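Local coordinates for adenylyltransferase and sulfurtransferase uba4 (Chaetomium thermophilum, PDB 6YUB), which probably activates a ubiquitin-like sulfur-carrier protein by ATP-dependent adenylylation and passes sulfur to it, for tRNA wobble-uridine thiolation and molybdenum cofactor biosynthesis, at residues C145-K150 with T172-V177; Q120-W125 with Y139-V144; W125-D130 with I223-S228; Q163-N168 with L270-R275. All coordinates share one frame; numbering follows the deposited sequence.

Contact 1: residues C145-K150 with T172-V177; sequences CVLLGK and TPQGVV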
loop_
_atom_site.group_PDB
_atom_site.type_symbol
_atom_site.label_atom_id
_atom_site.label_comp_id
_atom_site.label_asym_id
_atom_site.label_seq_id
_atom_site.Cartn_x
_atom_site.Cartn_y
_atom_site.Cartn_z
ATOM N N CYS B 145 -13.708 23.339 -1.633
ATOM C CA CYS B 145 -13.237 23.161 -0.263
ATOM C C CYS B 145 -12.518 24.406 0.240
ATOM O O CYS B 145 -12.692 24.812 1.395
ATOM C CB CYS B 145 -12.324 21.940 -0.182
ATOM S SG CYS B 145 -13.231 20.381 -0.252
ATOM N N VAL B 146 -11.699 25.027 -0.614
ATOM C CA VAL B 146 -11.036 26.264 -0.224
ATOM C C VAL B 146 -12.060 27.344 0.081
ATOM O O VAL B 146 -11.952 28.056 1.090
ATOM C CB VAL B 146 -10.053 26.705 -1.328
ATOM C CG1 VAL B 146 -9.701 28.175 -1.168
ATOM C CG2 VAL B 146 -8.804 25.836 -1.292
ATOM N N LEU B 147 -13.077 27.483 -0.774
ATOM C CA LEU B 147 -14.027 28.573 -0.608
ATOM C C LEU B 147 -14.946 28.351 0.586
ATOM O O LEU B 147 -15.344 29.320 1.245
ATOM C CB LEU B 147 -14.850 28.750 -1.882
ATOM C CG LEU B 147 -14.097 29.219 -3.126
ATOM C CD1 LEU B 147 -15.037 29.285 -4.321
ATOM C CD2 LEU B 147 -13.436 30.569 -2.890
ATOM N N LEU B 148 -15.292 27.096 0.887
ATOM C CA LEU B 148 -16.178 26.789 1.997
ATOM C C LEU B 148 -15.427 26.370 3.255
ATOM O O LEU B 148 -16.059 25.963 4.236
ATOM C CB LEU B 148 -17.175 25.696 1.592
ATOM C CG LEU B 148 -18.170 26.075 0.489
ATOM C CD1 LEU B 148 -19.060 24.893 0.141
ATOM C CD2 LEU B 148 -19.010 27.280 0.900
ATOM N N GLY B 149 -14.101 26.454 3.252
ATOM C CA GLY B 149 -13.321 26.148 4.436
ATOM C C GLY B 149 -13.449 24.716 4.915
ATOM O O GLY B 149 -13.844 24.476 6.058
ATOM N N LYS B 150 -13.102 23.756 4.057
ATOM C CA LYS B 150 -13.214 22.349 4.386
ATOM C C LYS B 150 -11.868 21.654 4.233
ATOM O O LYS B 150 -11.120 21.963 3.299
ATOM C CB LYS B 150 -14.243 21.645 3.476
ATOM C CG LYS B 150 -15.603 22.309 3.436
ATOM C CD LYS B 150 -16.445 21.929 4.642
ATOM C CE LYS B 150 -17.608 22.895 4.820
ATOM N NZ LYS B 150 -18.755 22.282 5.538
ATOM N N THR B 172 -7.904 27.277 5.972
ATOM C CA THR B 172 -7.564 28.693 6.111
ATOM C C THR B 172 -8.345 29.487 5.067
ATOM O O THR B 172 -8.357 29.093 3.879
ATOM C CB THR B 172 -6.067 28.931 5.927
ATOM O OG1 THR B 172 -5.332 28.104 6.835
ATOM C CG2 THR B 172 -5.725 30.395 6.179
ATOM N N PRO B 173 -8.974 30.602 5.432
ATOM C CA PRO B 173 -9.762 31.361 4.453
ATOM C C PRO B 173 -8.957 31.740 3.215
ATOM O O PRO B 173 -7.741 31.959 3.273
ATOM C CB PRO B 173 -10.201 32.607 5.238
ATOM C CG PRO B 173 -10.212 32.166 6.663
ATOM C CD PRO B 173 -9.094 31.157 6.797
ATOM N N GLN B 174 -9.663 31.820 2.093
ATOM C CA GLN B 174 -9.065 32.221 0.827
ATOM C C GLN B 174 -8.391 33.582 0.953
ATOM O O GLN B 174 -8.946 34.515 1.538
ATOM C CB GLN B 174 -10.154 32.261 -0.249
ATOM C CG GLN B 174 -9.685 32.554 -1.658
ATOM C CD GLN B 174 -10.850 32.849 -2.596
ATOM O OE1 GLN B 174 -11.887 33.362 -2.170
ATOM N NE2 GLN B 174 -10.687 32.517 -3.872
ATOM N N GLY B 175 -7.179 33.688 0.408
ATOM C CA GLY B 175 -6.469 34.947 0.352
ATOM C C GLY B 175 -5.563 35.246 1.529
ATOM O O GLY B 175 -4.728 36.156 1.431
ATOM N N VAL B 176 -5.699 34.525 2.637
ATOM C CA VAL B 176 -4.862 34.761 3.809
ATOM C C VAL B 176 -3.484 34.169 3.544
ATOM O O VAL B 176 -3.345 32.957 3.351
ATOM C CB VAL B 176 -5.491 34.157 5.072
ATOM C CG1 VAL B 176 -4.581 34.352 6.272
ATOM C CG2 VAL B 176 -6.859 34.780 5.327
ATOM N N VAL B 177 -2.462 35.026 3.527
ATOM C CA VAL B 177 -1.105 34.581 3.228
ATOM C C VAL B 177 -0.096 35.252 4.152
ATOM O O VAL B 177 1.113 35.226 3.890
ATOM C CB VAL B 177 -0.750 34.853 1.752
ATOM C CG1 VAL B 177 -1.641 34.039 0.827
ATOM C CG2 VAL B 177 -0.871 36.345 1.439
HETATM O O HOH W 1 -10.558 27.524 3.255
HETATM O O HOH W 2 -12.373 30.793 2.390
#

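Contact 2: residues Q120-W125 with Y139-V144; sequences QIIKPW and YLISDV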
loop_
_atom_site.group_PDB
_atom_site.type_symbol
_atom_site.label_atom_id
_atom_site.label_comp_id
_atom_site.label_asym_id
_atom_site.label_seq_id
_atom_site.Cartn_x
_atom_site.Cartn_y
_atom_site.Cartn_z
ATOM N N GLN B 120 -23.641 23.002 -2.948
ATOM C CA GLN B 120 -24.791 22.461 -2.232
ATOM C C GLN B 120 -24.445 21.137 -1.561
ATOM O O GLN B 120 -24.845 20.888 -0.419
ATOM C CB GLN B 120 -25.970 22.268 -3.184
ATOM C CG GLN B 120 -26.418 23.525 -3.887
ATOM C CD GLN B 120 -27.243 23.223 -5.124
ATOM O OE1 GLN B 120 -26.874 23.606 -6.235
ATOM N NE2 GLN B 120 -28.373 22.537 -4.936
ATOM N N ILE B 121 -23.706 20.272 -2.262
ATOM C CA ILE B 121 -23.399 18.949 -1.744
ATOM C C ILE B 121 -22.397 19.034 -0.604
ATOM O O ILE B 121 -22.545 18.353 0.417
ATOM C CB ILE B 121 -22.883 18.048 -2.883
ATOM C CG1 ILE B 121 -24.020 17.733 -3.857
ATOM C CG2 ILE B 121 -22.259 16.781 -2.318
ATOM C CD1 ILE B 121 -23.598 16.936 -5.080
ATOM N N ILE B 122 -21.369 19.879 -0.751
ATOM C CA ILE B 122 -20.238 19.861 0.160
ATOM C C ILE B 122 -20.519 20.625 1.446
ATOM O O ILE B 122 -20.017 20.248 2.513
ATOM C CB ILE B 122 -18.997 20.427 -0.569
ATOM C CG1 ILE B 122 -18.450 19.389 -1.552
ATOM C CG2 ILE B 122 -17.946 20.873 0.424
ATOM C CD1 ILE B 122 -17.406 19.932 -2.512
ATOM N N LYS B 123 -21.315 21.685 1.382
ATOM C CA LYS B 123 -21.425 22.610 2.504
ATOM C C LYS B 123 -21.761 21.952 3.837
ATOM O O LYS B 123 -21.203 22.385 4.860
ATOM C CB LYS B 123 -22.481 23.681 2.173
ATOM C CG LYS B 123 -22.357 24.962 2.986
ATOM C CD LYS B 123 -23.576 25.874 2.828
ATOM C CE LYS B 123 -23.955 26.070 1.366
ATOM N NZ LYS B 123 -24.980 27.139 1.186
ATOM N N PRO B 124 -22.648 20.957 3.920
ATOM C CA PRO B 124 -23.055 20.441 5.234
ATOM C C PRO B 124 -22.045 19.539 5.932
ATOM O O PRO B 124 -22.325 19.094 7.051
ATOM C CB PRO B 124 -24.342 19.648 4.916
ATOM C CG PRO B 124 -24.772 20.097 3.550
ATOM C CD PRO B 124 -23.502 20.441 2.832
ATOM N N TRP B 125 -20.891 19.254 5.338
ATOM C CA TRP B 125 -20.026 18.183 5.819
ATOM C C TRP B 125 -18.742 18.714 6.437
ATOM O O TRP B 125 -18.256 19.792 6.090
ATOM C CB TRP B 125 -19.709 17.212 4.670
ATOM C CG TRP B 125 -20.964 16.680 4.043
ATOM C CD1 TRP B 125 -21.619 17.186 2.960
ATOM C CD2 TRP B 125 -21.732 15.552 4.484
ATOM N NE1 TRP B 125 -22.742 16.445 2.695
ATOM C CE2 TRP B 125 -22.834 15.433 3.614
ATOM C CE3 TRP B 125 -21.588 14.626 5.524
ATOM C CZ2 TRP B 125 -23.790 14.427 3.751
ATOM C CZ3 TRP B 125 -22.539 13.633 5.663
ATOM C CH2 TRP B 125 -23.630 13.539 4.775
ATOM N N TYR B 139 -9.972 19.274 -9.259
ATOM C CA TYR B 139 -9.775 20.715 -9.152
ATOM C C TYR B 139 -11.043 21.407 -8.671
ATOM O O TYR B 139 -10.978 22.353 -7.878
ATOM C CB TYR B 139 -9.323 21.285 -10.499
ATOM C CG TYR B 139 -7.864 21.013 -10.812
ATOM C CD1 TYR B 139 -6.866 21.842 -10.325
ATOM C CD2 TYR B 139 -7.489 19.926 -11.592
ATOM C CE1 TYR B 139 -5.530 21.599 -10.606
ATOM C CE2 TYR B 139 -6.159 19.674 -11.875
ATOM C CZ TYR B 139 -5.185 20.514 -11.379
ATOM O OH TYR B 139 -3.861 20.271 -11.661
ATOM N N LEU B 140 -12.208 20.941 -9.124
ATOM C CA LEU B 140 -13.465 21.521 -8.670
ATOM C C LEU B 140 -13.640 21.339 -7.169
ATOM O O LEU B 140 -14.008 22.276 -6.452
ATOM C CB LEU B 140 -14.635 20.891 -9.427
ATOM C CG LEU B 140 -16.029 21.238 -8.907
ATOM C CD1 LEU B 140 -16.239 22.753 -8.927
ATOM C CD2 LEU B 140 -17.107 20.529 -9.725
ATOM N N ILE B 141 -13.394 20.126 -6.673
ATOM C CA ILE B 141 -13.583 19.858 -5.250
ATOM C C ILE B 141 -12.596 20.671 -4.421
ATOM O O ILE B 141 -12.968 21.288 -3.415
ATOM C CB ILE B 141 -13.464 18.346 -4.979
ATOM C CG1 ILE B 141 -14.625 17.602 -5.646
ATOM C CG2 ILE B 141 -13.452 18.067 -3.487
ATOM C CD1 ILE B 141 -14.373 16.113 -5.844
ATOM N N SER B 142 -11.330 20.704 -4.834
ATOM C CA SER B 142 -10.351 21.532 -4.136
ATOM C C SER B 142 -10.816 22.983 -4.056
ATOM O O SER B 142 -10.845 23.586 -2.974
ATOM C CB SER B 142 -8.996 21.439 -4.835
ATOM O OG SER B 142 -7.962 21.953 -4.018
ATOM N N ASP B 143 -11.194 23.561 -5.198
ATOM C CA ASP B 143 -11.661 24.943 -5.212
ATOM C C ASP B 143 -12.788 25.158 -4.208
ATOM O O ASP B 143 -12.726 26.067 -3.371
ATOM C CB ASP B 143 -12.106 25.320 -6.626
ATOM C CG ASP B 143 -10.939 25.417 -7.595
ATOM O OD1 ASP B 143 -9.775 25.355 -7.132
ATOM O OD2 ASP B 143 -11.178 25.553 -8.813
ATOM N N VAL B 144 -13.819 24.306 -4.258
ATOM C CA VAL B 144 -14.973 24.482 -3.384
ATOM C C VAL B 144 -14.576 24.309 -1.923
ATOM O O VAL B 144 -15.048 25.043 -1.044
ATOM C CB VAL B 144 -16.091 23.502 -3.791
ATOM C CG1 VAL B 144 -17.216 23.513 -2.769
ATOM C CG2 VAL B 144 -16.615 23.848 -5.176
#

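Contact 3: residues W125-D130 with I223-S228; sequences WDVILD and IKILVS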
loop_
_atom_site.group_PDB
_atom_site.type_symbol
_atom_site.label_atom_id
_atom_site.label_comp_id
_atom_site.label_asym_id
_atom_site.label_seq_id
_atom_site.Cartn_x
_atom_site.Cartn_y
_atom_site.Cartn_z
ATOM N N TRP B 125 -20.891 19.254 5.338
ATOM C CA TRP B 125 -20.026 18.183 5.819
ATOM C C TRP B 125 -18.742 18.714 6.437
ATOM O O TRP B 125 -18.256 19.792 6.090
ATOM C CB TRP B 125 -19.709 17.212 4.670
ATOM C CG TRP B 125 -20.964 16.680 4.043
ATOM C CD1 TRP B 125 -21.619 17.186 2.960
ATOM C CD2 TRP B 125 -21.732 15.552 4.484
ATOM N NE1 TRP B 125 -22.742 16.445 2.695
ATOM C CE2 TRP B 125 -22.834 15.433 3.614
ATOM C CE3 TRP B 125 -21.588 14.626 5.524
ATOM C CZ2 TRP B 125 -23.790 14.427 3.751
ATOM C CZ3 TRP B 125 -22.539 13.633 5.663
ATOM C CH2 TRP B 125 -23.630 13.539 4.775
ATOM N N ASP B 126 -18.196 17.943 7.372
ATOM C CA ASP B 126 -17.031 18.349 8.137
ATOM C C ASP B 126 -15.723 18.031 7.420
ATOM O O ASP B 126 -14.826 18.875 7.363
ATOM C CB ASP B 126 -17.036 17.676 9.516
ATOM C CG ASP B 126 -18.279 17.997 10.318
ATOM O OD1 ASP B 126 -18.786 19.133 10.201
ATOM O OD2 ASP B 126 -18.749 17.113 11.066
ATOM N N VAL B 127 -15.606 16.821 6.882
ATOM C CA VAL B 127 -14.412 16.387 6.170
ATOM C C VAL B 127 -14.834 15.856 4.810
ATOM O O VAL B 127 -15.817 15.114 4.700
ATOM C CB VAL B 127 -13.637 15.308 6.953
ATOM C CG1 VAL B 127 -12.465 14.793 6.129
ATOM C CG2 VAL B 127 -13.165 15.862 8.283
ATOM N N ILE B 128 -14.092 16.236 3.774
ATOM C CA ILE B 128 -14.414 15.869 2.401
ATOM C C ILE B 128 -13.374 14.870 1.913
ATOM O O ILE B 128 -12.173 15.098 2.065
ATOM C CB ILE B 128 -14.459 17.097 1.472
ATOM C CG1 ILE B 128 -15.285 18.222 2.092
ATOM C CG2 ILE B 128 -15.007 16.704 0.121
ATOM C CD1 ILE B 128 -16.686 17.834 2.468
ATOM N N LEU B 129 -13.834 13.773 1.325
ATOM C CA LEU B 129 -12.963 12.805 0.670
ATOM C C LEU B 129 -13.299 12.792 -0.813
ATOM O O LEU B 129 -14.451 12.535 -1.197
ATOM C CB LEU B 129 -13.125 11.416 1.278
ATOM C CG LEU B 129 -12.336 11.119 2.561
ATOM C CD1 LEU B 129 -12.746 12.068 3.672
ATOM C CD2 LEU B 129 -12.536 9.665 2.994
ATOM N N ASP B 130 -12.310 13.093 -1.647
ATOM C CA ASP B 130 -12.468 13.017 -3.096
ATOM C C ASP B 130 -12.087 11.611 -3.550
ATOM O O ASP B 130 -10.905 11.252 -3.551
ATOM C CB ASP B 130 -11.609 14.066 -3.800
ATOM C CG ASP B 130 -11.307 13.694 -5.244
ATOM O OD1 ASP B 130 -12.266 13.510 -6.029
ATOM O OD2 ASP B 130 -10.113 13.564 -5.589
ATOM N N ILE B 223 -10.208 9.560 9.860
ATOM C CA ILE B 223 -10.318 9.205 11.271
ATOM C C ILE B 223 -9.306 9.989 12.097
ATOM O O ILE B 223 -9.632 10.505 13.172
ATOM C CB ILE B 223 -10.153 7.682 11.449
ATOM C CG1 ILE B 223 -11.369 6.957 10.860
ATOM C CG2 ILE B 223 -9.971 7.326 12.915
ATOM C CD1 ILE B 223 -11.220 5.446 10.768
ATOM N N LYS B 224 -8.065 10.092 11.610
ATOM C CA LYS B 224 -7.061 10.906 12.296
ATOM C C LYS B 224 -7.564 12.327 12.526
ATOM O O LYS B 224 -7.481 12.864 13.639
ATOM C CB LYS B 224 -5.767 10.959 11.485
ATOM C CG LYS B 224 -4.904 9.715 11.529
ATOM C CD LYS B 224 -3.615 9.979 10.756
ATOM C CE LYS B 224 -2.906 8.698 10.373
ATOM N NZ LYS B 224 -1.774 8.982 9.444
ATOM N N ILE B 225 -8.085 12.956 11.466
ATOM C CA ILE B 225 -8.503 14.351 11.553
ATOM C C ILE B 225 -9.573 14.524 12.622
ATOM O O ILE B 225 -9.484 15.414 13.476
ATOM C CB ILE B 225 -8.998 14.844 10.180
ATOM C CG1 ILE B 225 -7.836 14.873 9.184
ATOM C CG2 ILE B 225 -9.646 16.216 10.316
ATOM C CD1 ILE B 225 -8.268 15.025 7.737
ATOM N N LEU B 226 -10.600 13.670 12.593
ATOM C CA LEU B 226 -11.728 13.828 13.502
ATOM C C LEU B 226 -11.338 13.507 14.940
ATOM O O LEU B 226 -11.765 14.198 15.872
ATOM C CB LEU B 226 -12.884 12.939 13.048
ATOM C CG LEU B 226 -13.516 13.314 11.706
ATOM C CD1 LEU B 226 -14.433 12.203 11.204
ATOM C CD2 LEU B 226 -14.274 14.631 11.821
ATOM N N VAL B 227 -10.525 12.470 15.144
ATOM C CA VAL B 227 -10.212 12.039 16.503
ATOM C C VAL B 227 -9.291 13.041 17.192
ATOM O O VAL B 227 -9.496 13.390 18.361
ATOM C CB VAL B 227 -9.602 10.626 16.481
ATOM C CG1 VAL B 227 -8.892 10.329 17.798
ATOM C CG2 VAL B 227 -10.684 9.596 16.205
ATOM N N SER B 228 -8.267 13.518 16.488
ATOM C CA SER B 228 -7.332 14.484 17.046
ATOM C C SER B 228 -7.690 15.925 16.704
ATOM O O SER B 228 -6.928 16.833 17.044
ATOM C CB SER B 228 -5.908 14.179 16.560
ATOM O OG SER B 228 -5.550 12.838 16.832
#

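Contact 4: residues Q163-N168 with L270-R275; sequences QLIVLN and LKMGGR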
loop_
_atom_site.group_PDB
_atom_site.type_symbol
_atom_site.label_atom_id
_atom_site.label_comp_id
_atom_site.label_asym_id
_atom_site.label_seq_id
_atom_site.Cartn_x
_atom_site.Cartn_y
_atom_site.Cartn_z
ATOM N N GLN B 163 -2.153 7.754 -5.460
ATOM C CA GLN B 163 -1.704 8.951 -4.766
ATOM C C GLN B 163 -2.693 9.325 -3.674
ATOM O O GLN B 163 -3.875 8.994 -3.747
ATOM C CB GLN B 163 -1.540 10.130 -5.736
ATOM C CG GLN B 163 -0.573 9.862 -6.873
ATOM C CD GLN B 163 -0.322 11.089 -7.727
ATOM O OE1 GLN B 163 0.587 11.107 -8.559
ATOM N NE2 GLN B 163 -1.132 12.121 -7.530
ATOM N N LEU B 164 -2.192 10.031 -2.663
ATOM C CA LEU B 164 -3.021 10.501 -1.563
ATOM C C LEU B 164 -2.385 11.739 -0.955
ATOM O O LEU B 164 -1.159 11.819 -0.836
ATOM C CB LEU B 164 -3.193 9.416 -0.493
ATOM C CG LEU B 164 -3.900 9.837 0.795
ATOM C CD1 LEU B 164 -4.963 8.818 1.169
ATOM C CD2 LEU B 164 -2.893 9.983 1.917
ATOM N N ILE B 165 -3.220 12.703 -0.578
ATOM C CA ILE B 165 -2.731 13.928 0.043
ATOM C C ILE B 165 -3.872 14.573 0.816
ATOM O O ILE B 165 -5.026 14.552 0.382
ATOM C CB ILE B 165 -2.140 14.894 -1.011
ATOM C CG1 ILE B 165 -1.480 16.087 -0.318
ATOM C CG2 ILE B 165 -3.224 15.368 -1.973
ATOM C CD1 ILE B 165 -0.464 16.800 -1.180
ATOM N N VAL B 166 -3.533 15.154 1.963
ATOM C CA VAL B 166 -4.464 15.923 2.781
ATOM C C VAL B 166 -4.236 17.400 2.491
ATOM O O VAL B 166 -3.094 17.891 2.553
ATOM C CB VAL B 166 -4.278 15.618 4.275
ATOM C CG1 VAL B 166 -5.281 16.396 5.119
ATOM C CG2 VAL B 166 -4.410 14.126 4.528
ATOM N N LEU B 167 -5.317 18.110 2.168
ATOM C CA LEU B 167 -5.233 19.489 1.708
ATOM C C LEU B 167 -6.106 20.386 2.574
ATOM O O LEU B 167 -7.123 19.953 3.127
ATOM C CB LEU B 167 -5.666 19.608 0.236
ATOM C CG LEU B 167 -4.878 18.765 -0.765
ATOM C CD1 LEU B 167 -5.654 18.600 -2.067
ATOM C CD2 LEU B 167 -3.515 19.392 -1.029
ATOM N N ASN B 168 -5.694 21.645 2.677
ATOM C CA ASN B 168 -6.465 22.682 3.363
ATOM C C ASN B 168 -6.887 22.225 4.755
ATOM O O ASN B 168 -8.020 22.442 5.190
ATOM C CB ASN B 168 -7.680 23.090 2.530
ATOM C CG ASN B 168 -8.323 24.370 3.025
ATOM O OD1 ASN B 168 -7.641 25.280 3.493
ATOM N ND2 ASN B 168 -9.650 24.445 2.925
ATOM N N LEU B 270 6.574 12.465 -0.710
ATOM C CA LEU B 270 7.117 13.738 -1.167
ATOM C C LEU B 270 6.510 14.855 -0.329
ATOM O O LEU B 270 5.287 15.008 -0.291
ATOM C CB LEU B 270 6.814 13.950 -2.650
ATOM C CG LEU B 270 7.272 12.824 -3.577
ATOM C CD1 LEU B 270 6.838 13.088 -5.005
ATOM C CD2 LEU B 270 8.787 12.648 -3.498
ATOM N N LYS B 271 7.359 15.630 0.342
ATOM C CA LYS B 271 6.861 16.742 1.138
ATOM C C LYS B 271 6.441 17.885 0.220
ATOM O O LYS B 271 7.186 18.281 -0.679
ATOM C CB LYS B 271 7.917 17.223 2.129
ATOM C CG LYS B 271 7.384 18.265 3.108
ATOM C CD LYS B 271 8.386 18.584 4.207
ATOM C CE LYS B 271 7.716 19.327 5.356
ATOM N NZ LYS B 271 8.585 19.403 6.567
ATOM N N MET B 272 5.244 18.410 0.450
ATOM C CA MET B 272 4.707 19.509 -0.333
ATOM C C MET B 272 4.945 20.833 0.380
ATOM O O MET B 272 5.139 20.887 1.597
ATOM C CB MET B 272 3.206 19.320 -0.576
ATOM C CG MET B 272 2.853 18.130 -1.447
ATOM S SD MET B 272 3.318 18.342 -3.176
ATOM C CE MET B 272 4.717 17.229 -3.281
ATOM N N GLY B 273 4.923 21.910 -0.400
ATOM C CA GLY B 273 4.980 23.236 0.169
ATOM C C GLY B 273 3.638 23.670 0.718
ATOM O O GLY B 273 2.603 23.041 0.495
ATOM N N GLY B 274 3.663 24.772 1.460
ATOM C CA GLY B 274 2.452 25.360 1.985
ATOM C C GLY B 274 1.683 26.108 0.915
ATOM O O GLY B 274 1.975 26.036 -0.280
ATOM N N ARG B 275 0.668 26.845 1.366
ATOM C CA ARG B 275 -0.127 27.663 0.460
ATOM C C ARG B 275 0.771 28.608 -0.331
ATOM O O ARG B 275 1.627 29.290 0.233
ATOM C CB ARG B 275 -1.165 28.460 1.254
ATOM C CG ARG B 275 -1.772 29.631 0.492
ATOM C CD ARG B 275 -2.902 30.272 1.283
ATOM N NE ARG B 275 -4.061 29.387 1.382
ATOM C CZ ARG B 275 -5.146 29.651 2.102
ATOM N NH1 ARG B 275 -5.229 30.775 2.800
ATOM N NH2 ARG B 275 -6.149 28.785 2.128
#

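Contact 1: residues C145-K150 with T172-V177
The carbonyl oxygen of Val-146 takes hydrogen bonds from two waters that connect it to the loop 172-177. It lies in the last turn of helix 135-148, which ends in a Schellman motif at Gly-149, and faces a type II beta turn running from Pro-173 to Val-176. One water donates to Val-146 O at 2.6 Å and to Thr-172 O at 2.8 Å. The other donates to Val-146 O at 3.1 Å and accepts the N-H of Gln-174 at 2.9 Å. Water therefore carries the polar part of the contact, with no direct hydrogen bond between the segments. Within the Schellman motif, Lys-150 N reaches back to Cys-145 O, 2.9 Å away. The side chain of Val-146 touches Cys-184 and Cys-282, two ligands of the zinc ion, so this helix end backs the metal site. Gln-174, with CG anti to its backbone N (chi1 -175°) and the chain extended, runs alongside Leu-147. Its NE2 is held by the carbonyls of Ala-281 and Leu-288, which fixes the amide plane, and one methyl of Leu-147 rests over that plane, CD2 lying 3.3 Å from Gln-174 OE1 and 3.5 Å from Gln-174 NE2.

Contact 2: residues Q120-W125 with Y139-V144
With chi1 at -75°, Ile-122 holds CG1 anti to its carbonyl carbon, and chi2 of 169° stretches the chain so that CD1 is carried out toward Val-144. On the other side, a chi1 of 171° turns CG1 of Val-144 to face it. The two methyls meet with Ile-122 CD1 3.6 Å from Val-144 CG1, the closest approach between the segments. The side chains cross obliquely, and the same Val-144 methyl also comes near the isoleucine stem, its CG1 being 4.2 Å from Ile-122 CB. One turn earlier in the same helix, Ile-141 adds a looser touch, its CG2 standing 4.5 Å from Ile-122 CD1. The end of Ile-122 thus rests on two residues spaced i and i+3 along helix 135-148, all three of them buried, and the contact between them is purely apolar. Just past Ile-122 the chain folds through a type I beta turn to Trp-125, closed by the bond from Trp-125 N to Ile-122 O at 3.1 Å. The contact belongs to the Rossmann-like core of the ThiF family. Strand 127-130 lies between helices 118-122 and 135-148 in the sequence, and the two helices pack side by side on one face of the sheet: Ile-122 touches Ile-128 of that strand, while Ile-141 reaches Asp-130 and also Ile-40 of the neighbouring strand 36-40.

Contact 3: residues W125-D130 with I223-S228
Val-127 sets one methyl between two neighbouring residues of helix 208-228: its CG2 lies 3.9 Å from Leu-226 CD2 and 4.1 Å from Ile-225 CG2. This is the tight part of the contact, a strand of the Rossmann-like sheet packed against a long helix. A chi1 of 175° sends CG1 of Val-127 anti to the backbone N and leaves CG2 as the branch that meets the helix. Each partner answers with a different group: Ile-225 offers its beta-branched methyl, whereas Leu-226, whose CB does not itself face the strand, brings its CD2 end nearer and touches with that methyl. All three residues are buried. Ile-225 continues onto Val-153 of strand 152-158 and Leu-226 onto Val-37 of strand 36-40, so this turn of the helix spans the strands flanking 127-130. The packing slackens toward Asp-126, which is partly exposed. Its side chain comes nearest at 4.7 Å, from Asp-126 CB to Leu-226 CD2, and its OD2 is occupied by the backbone N-H of Lys-36. At the far end of the helix, Ser-228 is also partly exposed, and its hydroxyl, like the amine of Lys-224, is hydrogen-bonded to the backbone of another protein chain of the assembly. Between strand and helix there is neither a hydrogen bond nor a salt bridge, so cohesion here comes from burying branched aliphatic groups, without directional bonds to set an exact register.

Contact 4: residues Q163-N168 with L270-R275
Ile-165 and Met-272 meet across the mixed sheet of this ThiF-family domain, where strand 250-255 separates strand 161-167 from strand 267-271; the chain beyond residue 271 runs in nearly the same direction as 165-168. Ile-165 has CG1 anti to its backbone N (chi1 -173°), which projects CD1 toward Met-272 and puts CG2 in the more confined place between N and the carbonyl carbon. Met-272 places CG anti to its carbonyl carbon (chi1 -66°) and then bends twice, so the touch falls on its stem, Ile-165 CD1 lying 3.6 Å from Met-272 CG, while the sulfur and end methyl turn away. The two side chains cross at about a right angle, and both also touch Cys-188 of helix 185-188. Farther along, Asn-168 and Arg-275 lie side by side with their ends pointing the same way, each engaged elsewhere. The guanidinium of Arg-275 is bound by the carbonyls of Thr-172, Pro-173 and Val-176, beside the zinc ligand Cys-282. Asn-168 ties Thr-172 N with OD1 and Lys-150 O with ND2. The amide and guanidinium planes are 30° apart, and Asn-168 OD1 stands 4.0 Å from Arg-275 NH2.

Helix 135-148 serves contacts 1 and 2, whose centres are 12 Å apart, and Lys-150 of contact 1 joins them, its NZ lying 2.5 Å from Lys-123 O and 2.6 Å from Trp-125 O. Contacts 2 and 3 share Trp-125 and use strand 127-130 from its two faces, with Ile-122 CG2 3.9 Å from Ile-128 CD1. Contacts 1 and 4 approach the zinc site from different elements: the side chains of Val-146 and Arg-275 are each about 6 Å from the metal. Contact 3 lies away from the annotated sites, whereas Ile-141 of contact 2 is about 8 Å, side chain to side chain, from Asn-134, a predicted ATP ligand.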